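Protein virB8 (Agrobacterium tumefaciens, PDB 2CC3) is an inner-membrane protein of a type IV secretion system, represented here by its periplasmic domain, and is suggested to help direct T-DNA transfer to plant cells. Local coordinates at residues 74-79 and 87-92; 70-75 and 93-98; 108-113 and 130-135. All blocks are in the same frame, centred on the assembly; numbering follows the deposited sequence.

Contact 1 of 3, residues 74-79 and 87-92; sequences EHIASN and QIRYKR
Glu74 and Lys91 form a hydrogen-bonded pair at one end of this antiparallel ladder, Asn79 and Gln87 another at the far end, and the axes of segments 74-79 and 87-92 run at 162° and approach to 4.5 Å. Between these pairs lies a classic beta bulge: Ile76 and Ala77 both face Arg89, whose carbonyl O takes Ile76 N at 2.8 Å and Ala77 N at 3.1 Å, both from the same face of its plane. The extra residue turns Ile76 toward the partner strand, where its CD1 packs 3.7 Å from Lys91 N, an aliphatic cover over the backbone. Glu74 and Lys91 lie side by side, pointing the same way. Lys91 CG is anti to the backbone N (chi1 177°), and the chain stays extended through chi2 and chi3, which lays it beside Glu74. Lys91 CD passes 3.2 Å from Glu74 OE1, and Lys91 NZ meets Glu74 OE2 on its syn side at 3.1 Å in a salt bridge, somewhat out of the carboxylate plane. On the face of Ser78 and Ile88, Ser78 OG accepts from His75 NE2 at 2.8 Å, in the ring plane, and His75 CD2 meets Ile88 CG2. Trp16 of helix 6-23 stands edge-to-face with His75 and also touches Ile88 and Tyr90. The chemistry is thus divided: long charged chains suit the face of Glu74 and Lys91, while the hydrogen bond to Ser78 fixes the imidazole's rotation beside the helix.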
# COMPACT_ATOMS: atom_id res chain seq x y z
N GLU A 74 12.20 6.00 1.74
CA GLU A 74 11.80 7.26 1.12
C GLU A 74 12.20 7.22 -0.32
O GLU A 74 13.37 7.02 -0.59
CB GLU A 74 12.61 8.40 1.72
CG GLU A 74 12.07 9.11 2.93
CD GLU A 74 13.19 9.85 3.68
OE1 GLU A 74 14.15 10.33 3.02
OE2 GLU A 74 13.12 9.95 4.92
N HIS A 75 11.29 7.49 -1.25
CA HIS A 75 11.66 7.57 -2.66
C HIS A 75 12.65 8.72 -2.84
O HIS A 75 12.52 9.75 -2.15
CB HIS A 75 10.42 7.84 -3.51
CG HIS A 75 10.64 7.74 -4.99
ND1 HIS A 75 10.59 8.84 -5.83
CD2 HIS A 75 10.84 6.66 -5.80
CE1 HIS A 75 10.77 8.44 -7.07
NE2 HIS A 75 10.92 7.13 -7.08
N ILE A 76 13.61 8.56 -3.76
CA ILE A 76 14.40 9.71 -4.22
C ILE A 76 14.23 9.95 -5.72
O ILE A 76 13.84 11.05 -6.11
CB ILE A 76 15.86 9.62 -3.83
CG1 ILE A 76 16.01 9.70 -2.32
CG2 ILE A 76 16.69 10.67 -4.62
CD1 ILE A 76 17.36 9.22 -1.82
N ALA A 77 14.48 8.94 -6.55
CA ALA A 77 14.28 9.13 -8.03
C ALA A 77 13.90 7.82 -8.74
O ALA A 77 14.26 6.76 -8.29
CB ALA A 77 15.55 9.77 -8.67
N SER A 78 13.16 7.91 -9.85
CA SER A 78 12.97 6.75 -10.73
C SER A 78 13.46 7.08 -12.12
O SER A 78 13.05 8.10 -12.68
CB SER A 78 11.50 6.30 -10.81
OG SER A 78 11.10 5.82 -9.56
N ASN A 79 14.32 6.23 -12.67
CA ASN A 79 14.92 6.50 -13.98
C ASN A 79 14.76 5.27 -14.85
O ASN A 79 15.14 4.16 -14.45
CB ASN A 79 16.41 6.91 -13.82
CG ASN A 79 16.65 7.90 -12.65
OD1 ASN A 79 16.21 9.06 -12.68
ND2 ASN A 79 17.35 7.43 -11.60
N GLN A 87 15.71 2.06 -12.68
CA GLN A 87 16.48 2.18 -11.47
C GLN A 87 15.78 3.14 -10.54
O GLN A 87 15.27 4.18 -10.97
CB GLN A 87 17.93 2.62 -11.74
CG GLN A 87 18.77 1.50 -12.31
CD GLN A 87 20.22 1.86 -12.49
OE1 GLN A 87 20.59 2.63 -13.39
NE2 GLN A 87 21.07 1.29 -11.66
N ILE A 88 15.75 2.77 -9.26
CA ILE A 88 15.06 3.54 -8.23
C ILE A 88 15.98 3.83 -7.07
O ILE A 88 16.40 2.90 -6.35
CB ILE A 88 13.82 2.78 -7.69
CG1 ILE A 88 12.83 2.54 -8.82
CG2 ILE A 88 13.18 3.55 -6.54
CD1 ILE A 88 11.66 1.70 -8.43
N ARG A 89 16.27 5.12 -6.86
CA ARG A 89 17.09 5.57 -5.75
C ARG A 89 16.17 5.84 -4.56
O ARG A 89 15.13 6.47 -4.74
CB ARG A 89 17.84 6.84 -6.13
CG ARG A 89 19.06 7.12 -5.27
CD ARG A 89 20.38 6.88 -6.01
NE ARG A 89 21.50 6.64 -5.09
CZ ARG A 89 22.12 7.58 -4.38
NH1 ARG A 89 21.75 8.85 -4.42
NH2 ARG A 89 23.11 7.23 -3.58
N TYR A 90 16.54 5.37 -3.37
CA TYR A 90 15.72 5.55 -2.19
C TYR A 90 16.60 5.63 -0.99
O TYR A 90 17.69 5.09 -1.00
CB TYR A 90 14.66 4.41 -2.02
CG TYR A 90 15.23 3.02 -1.88
CD1 TYR A 90 15.41 2.44 -0.64
CD2 TYR A 90 15.59 2.28 -3.01
CE1 TYR A 90 15.95 1.18 -0.51
CE2 TYR A 90 16.12 1.03 -2.90
CZ TYR A 90 16.32 0.48 -1.65
OH TYR A 90 16.85 -0.79 -1.54
N LYS A 91 16.12 6.32 0.03
CA LYS A 91 16.75 6.39 1.33
C LYS A 91 16.11 5.40 2.26
O LYS A 91 14.87 5.30 2.31
CB LYS A 91 16.57 7.80 1.90
CG LYS A 91 17.13 8.01 3.31
CD LYS A 91 17.18 9.50 3.62
CE LYS A 91 17.35 9.80 5.11
NZ LYS A 91 16.11 10.34 5.77
N ARG A 92 16.94 4.70 3.02
CA ARG A 92 16.48 3.66 3.93
C ARG A 92 16.88 3.98 5.36
O ARG A 92 18.05 4.19 5.65
CB ARG A 92 17.04 2.31 3.50
CG ARG A 92 16.17 1.11 3.81
CD ARG A 92 16.82 0.29 4.87
NE ARG A 92 16.97 -1.11 4.48
CZ ARG A 92 18.02 -1.87 4.76
NH1 ARG A 92 19.08 -1.37 5.42
NH2 ARG A 92 18.04 -3.14 4.37

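Contact 2 of 3, residues 70-75 and 93-98; sequences RLEVEH and TLIVDG
Leu71 and Leu94 face each other as a non-hydrogen-bonded antiparallel pair, flanked by the hydrogen-bonded pairs Arg70-Ile95 and Glu72-Thr93. The side chain of Leu71 can be followed outward. CB lies 4.1 Å from Thr93 O, the same oxygen that receives a CA-H...O contact from Leu71 CA at 3.3 Å. CG sits anti to the carbonyl carbon (chi1 -68°), and of the two methyls it carries, CD2 makes the contact, meeting both CB and CD1 of Leu94 at 4.0 Å. Leucine suits this face, since its apolar branches pack on each other and on Leu65. On the opposite face, with Arg70, Glu72 and Thr93, Ile95 sends CD1 to the carboxylate of Glu72, 3.8 Å from OE2, an apolar tip against a charged group. Glu72 OE2 also has a long ion pair with Arg70 NH2, while Arg70 NH1 makes its salt bridge with Asp28 of the second subunit. Thr93 is beta-branched, as suits a strand, and a water hydrogen-bonded to its OG1, at a short 2.5 Å, donates weakly to Glu72 O. That carbonyl O already accepts Thr93 N at 2.8 Å, and Glu72 N returns a bond of the same length to Thr93 O. The paired bonds are those of a regular antiparallel ladder, here near the open ends of the hairpin formed by strands 69-82 and 85-96, within the curved sheet of the NTF2-like VirB8 periplasmic domain.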
# COMPACT_ATOMS: atom_id res chain seq x y z
N ARG A 70 12.28 -1.24 12.91
CA ARG A 70 11.60 -1.05 11.63
C ARG A 70 12.59 -0.47 10.63
O ARG A 70 13.56 0.18 11.03
CB ARG A 70 10.46 -0.04 11.78
CG ARG A 70 9.14 -0.62 12.24
CD ARG A 70 8.36 0.41 13.07
NE ARG A 70 7.70 1.44 12.26
CZ ARG A 70 6.57 2.05 12.61
NH1 ARG A 70 5.96 1.73 13.76
NH2 ARG A 70 6.03 2.99 11.83
N LEU A 71 12.31 -0.70 9.35
CA LEU A 71 13.00 -0.09 8.24
C LEU A 71 11.99 0.71 7.44
O LEU A 71 10.94 0.18 7.07
CB LEU A 71 13.67 -1.16 7.35
CG LEU A 71 14.86 -1.99 7.87
CD1 LEU A 71 15.07 -3.29 7.08
CD2 LEU A 71 16.16 -1.20 7.93
N GLU A 72 12.28 1.99 7.23
CA GLU A 72 11.48 2.88 6.39
C GLU A 72 12.21 3.33 5.10
O GLU A 72 13.43 3.49 5.09
CB GLU A 72 11.00 4.09 7.19
CG GLU A 72 9.83 3.74 8.10
CD GLU A 72 9.50 4.82 9.11
OE1 GLU A 72 9.74 6.03 8.80
OE2 GLU A 72 9.01 4.46 10.20
N VAL A 73 11.43 3.56 4.04
CA VAL A 73 11.96 3.81 2.72
C VAL A 73 11.34 5.09 2.16
O VAL A 73 10.12 5.25 2.16
CB VAL A 73 11.78 2.55 1.81
CG1 VAL A 73 11.90 2.87 0.34
CG2 VAL A 73 12.82 1.49 2.17
N GLU A 74 12.20 6.00 1.74
CA GLU A 74 11.80 7.26 1.12
C GLU A 74 12.20 7.22 -0.32
O GLU A 74 13.37 7.02 -0.59
CB GLU A 74 12.61 8.40 1.72
CG GLU A 74 12.07 9.11 2.93
CD GLU A 74 13.19 9.85 3.68
OE1 GLU A 74 14.15 10.33 3.02
OE2 GLU A 74 13.12 9.95 4.92
N HIS A 75 11.29 7.49 -1.25
CA HIS A 75 11.66 7.57 -2.66
C HIS A 75 12.65 8.72 -2.84
O HIS A 75 12.52 9.75 -2.15
CB HIS A 75 10.42 7.84 -3.51
CG HIS A 75 10.64 7.74 -4.99
ND1 HIS A 75 10.59 8.84 -5.83
CD2 HIS A 75 10.84 6.66 -5.80
CE1 HIS A 75 10.77 8.44 -7.07
NE2 HIS A 75 10.92 7.13 -7.08
N THR A 93 15.90 4.01 6.26
CA THR A 93 16.11 4.42 7.63
C THR A 93 15.83 3.25 8.55
O THR A 93 14.74 2.65 8.50
CB THR A 93 15.16 5.59 7.98
OG1 THR A 93 15.24 6.59 6.96
CG2 THR A 93 15.52 6.19 9.30
N LEU A 94 16.82 2.93 9.37
CA LEU A 94 16.71 1.95 10.43
C LEU A 94 16.32 2.65 11.74
O LEU A 94 17.04 3.55 12.22
CB LEU A 94 18.03 1.19 10.59
CG LEU A 94 18.19 0.30 11.83
CD1 LEU A 94 17.28 -0.90 11.74
CD2 LEU A 94 19.64 -0.12 11.99
N ILE A 95 15.18 2.25 12.30
CA ILE A 95 14.67 2.80 13.55
C ILE A 95 14.60 1.71 14.61
O ILE A 95 13.75 0.83 14.57
CB ILE A 95 13.28 3.51 13.36
CG1 ILE A 95 13.40 4.62 12.30
CG2 ILE A 95 12.74 4.08 14.69
CD1 ILE A 95 12.13 5.42 12.06
N VAL A 96 15.54 1.76 15.56
CA VAL A 96 15.59 0.81 16.68
C VAL A 96 15.40 1.55 18.01
O VAL A 96 15.50 2.78 18.06
CB VAL A 96 16.92 -0.01 16.68
CG1 VAL A 96 16.90 -1.07 15.60
CG2 VAL A 96 18.13 0.89 16.50
N ASP A 97 15.11 0.79 19.07
CA ASP A 97 14.98 1.30 20.45
C ASP A 97 16.28 1.89 20.95
O ASP A 97 17.33 1.27 20.80
CB ASP A 97 14.63 0.16 21.42
CG ASP A 97 13.25 -0.43 21.21
OD1 ASP A 97 12.30 0.30 20.84
OD2 ASP A 97 13.12 -1.64 21.46
N GLY A 98 16.22 3.07 21.58
CA GLY A 98 17.38 3.65 22.27
C GLY A 98 18.48 4.22 21.39
O GLY A 98 19.49 4.71 21.90
O HOH W 1 13.80 6.53 4.87

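Contact 3 of 3, residues 108-113 and 130-135; sequences ATVRYE and LVVTSY
Arg111 O is gripped by three groups of the opposite strand: Thr133 N at 3.0 Å, and more weakly Ser134 N at 3.4 Å and the hydroxyl of Thr133. Thr133 and Ser134 both lie opposite Arg111, a classic beta bulge, placed where strand 130-139 turns a corner. Thr133 OG1 lies between the backbone N and the carbonyl carbon (chi1 54°), a position from which it reaches Arg111 O and also touches Arg111 CG. Its CG2 goes to the carboxylate of Glu113, meeting OE2 at 3.3 Å, the two side chains crossing at about a right angle. Before the corner, regular pairing holds Glu113 to Val131, with Glu113 N bonded to Val131 O at 3.0 Å. The other face is apolar. Val110 is branched so that one methyl serves each neighbour: CG1 meets Val132 CG1 at 3.7 Å, and CG2 meets Tyr135 CD1 at 3.6 Å. Farther out on this ring, CE1 and OH touch Ala108 CB, a small methyl group that the phenol packs against closely, and OH is hydrogen-bonded to Glu23. Tyr112 CD1 rests against Leu130 CD2 at 3.8 Å, with helix 6-23 packing on Tyr112 and Val110. Polar bonds thus take up the irregularity of the backbone at the corner, while on the helix-facing side the hydroxyl of buried Tyr135 is satisfied by Glu23.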
# COMPACT_ATOMS: atom_id res chain seq x y z
N ALA A 108 17.81 0.59 -6.38
CA ALA A 108 17.29 -0.70 -6.85
C ALA A 108 17.31 -0.72 -8.37
O ALA A 108 16.97 0.29 -9.02
CB ALA A 108 15.84 -1.00 -6.29
N THR A 109 17.75 -1.83 -8.95
CA THR A 109 17.62 -2.05 -10.39
C THR A 109 16.50 -3.06 -10.65
O THR A 109 16.57 -4.20 -10.18
CB THR A 109 18.99 -2.47 -11.07
OG1 THR A 109 19.98 -1.49 -10.74
CG2 THR A 109 18.85 -2.51 -12.58
N VAL A 110 15.46 -2.64 -11.38
CA VAL A 110 14.23 -3.44 -11.50
C VAL A 110 13.86 -3.67 -12.96
O VAL A 110 13.53 -2.73 -13.67
CB VAL A 110 13.02 -2.82 -10.75
CG1 VAL A 110 11.78 -3.75 -10.81
CG2 VAL A 110 13.37 -2.52 -9.27
N ARG A 111 13.94 -4.93 -13.39
CA ARG A 111 13.42 -5.35 -14.69
C ARG A 111 12.03 -5.95 -14.49
O ARG A 111 11.78 -6.71 -13.55
CB ARG A 111 14.38 -6.39 -15.36
CG ARG A 111 14.06 -6.66 -16.84
CD ARG A 111 14.81 -7.86 -17.44
NE ARG A 111 16.22 -7.56 -17.62
CZ ARG A 111 16.72 -6.87 -18.65
NH1 ARG A 111 15.93 -6.41 -19.62
NH2 ARG A 111 18.02 -6.63 -18.70
N TYR A 112 11.12 -5.62 -15.39
CA TYR A 112 9.74 -6.05 -15.22
C TYR A 112 9.21 -6.40 -16.59
O TYR A 112 9.72 -5.90 -17.59
CB TYR A 112 8.89 -4.91 -14.57
CG TYR A 112 8.77 -3.65 -15.43
CD1 TYR A 112 7.68 -3.49 -16.28
CD2 TYR A 112 9.74 -2.64 -15.39
CE1 TYR A 112 7.57 -2.38 -17.07
CE2 TYR A 112 9.61 -1.48 -16.18
CZ TYR A 112 8.53 -1.38 -17.02
OH TYR A 112 8.35 -0.28 -17.84
N GLU A 113 8.18 -7.26 -16.63
CA GLU A 113 7.38 -7.51 -17.82
C GLU A 113 5.91 -7.15 -17.52
O GLU A 113 5.52 -6.98 -16.38
CB GLU A 113 7.48 -8.99 -18.22
CG GLU A 113 6.66 -9.94 -17.32
CD GLU A 113 7.12 -11.41 -17.34
OE1 GLU A 113 6.44 -12.24 -16.71
OE2 GLU A 113 8.14 -11.75 -17.99
N LEU A 130 2.03 -5.92 -13.84
CA LEU A 130 3.48 -5.88 -13.72
C LEU A 130 4.01 -7.06 -12.91
O LEU A 130 3.53 -7.35 -11.82
CB LEU A 130 3.94 -4.57 -13.05
CG LEU A 130 3.77 -3.25 -13.80
CD1 LEU A 130 4.73 -2.21 -13.24
CD2 LEU A 130 3.98 -3.42 -15.33
N VAL A 131 5.01 -7.74 -13.45
CA VAL A 131 5.72 -8.77 -12.70
C VAL A 131 7.18 -8.41 -12.77
O VAL A 131 7.66 -8.03 -13.83
CB VAL A 131 5.51 -10.15 -13.33
CG1 VAL A 131 6.05 -11.28 -12.43
CG2 VAL A 131 4.05 -10.33 -13.65
N VAL A 132 7.87 -8.50 -11.63
CA VAL A 132 9.33 -8.29 -11.59
C VAL A 132 10.12 -9.56 -11.88
O VAL A 132 10.10 -10.51 -11.10
CB VAL A 132 9.78 -7.69 -10.24
CG1 VAL A 132 11.32 -7.40 -10.25
CG2 VAL A 132 8.96 -6.42 -9.93
N THR A 133 10.87 -9.51 -12.98
CA THR A 133 11.65 -10.63 -13.53
C THR A 133 13.15 -10.65 -13.16
O THR A 133 13.81 -11.72 -13.20
CB THR A 133 11.55 -10.64 -15.07
OG1 THR A 133 11.92 -9.35 -15.59
CG2 THR A 133 10.14 -10.94 -15.47
N SER A 134 13.68 -9.47 -12.83
CA SER A 134 14.96 -9.33 -12.16
C SER A 134 14.99 -8.15 -11.16
O SER A 134 14.38 -7.10 -11.38
CB SER A 134 16.10 -9.22 -13.19
OG SER A 134 17.33 -9.05 -12.50
N TYR A 135 15.71 -8.36 -10.06
CA TYR A 135 15.78 -7.40 -8.97
C TYR A 135 17.07 -7.51 -8.18
O TYR A 135 17.33 -8.54 -7.57
CB TYR A 135 14.68 -7.62 -7.97
CG TYR A 135 14.62 -6.55 -6.90
CD1 TYR A 135 13.93 -5.36 -7.13
CD2 TYR A 135 15.26 -6.73 -5.65
CE1 TYR A 135 13.84 -4.37 -6.14
CE2 TYR A 135 15.19 -5.76 -4.68
CZ TYR A 135 14.45 -4.58 -4.93
OH TYR A 135 14.35 -3.57 -3.97
O HOH W 2 17.37 -6.14 -12.24

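Overall arrangement
After the helices 6-23, 30-39, 43-53 and 61-64, the chain enters strand 69-82, which begins both contact 1 and contact 2. Contact 1 closes the shorter loop, through the turn between strands 69-82 and 85-96, and contact 2 encloses it farther along the same hairpin; the two share Glu74 and His75. Contact 3 follows in series, closing the loop from strand 102-114 through helix 120-123 to strand 130-139. The four strands are ordered as they occur in the chain. Contact 1 meets contact 3 through Ile88 and Ala108, whereas contacts 2 and 3 lie on opposite sides of the chain's centre, their own centres about 24 Å apart.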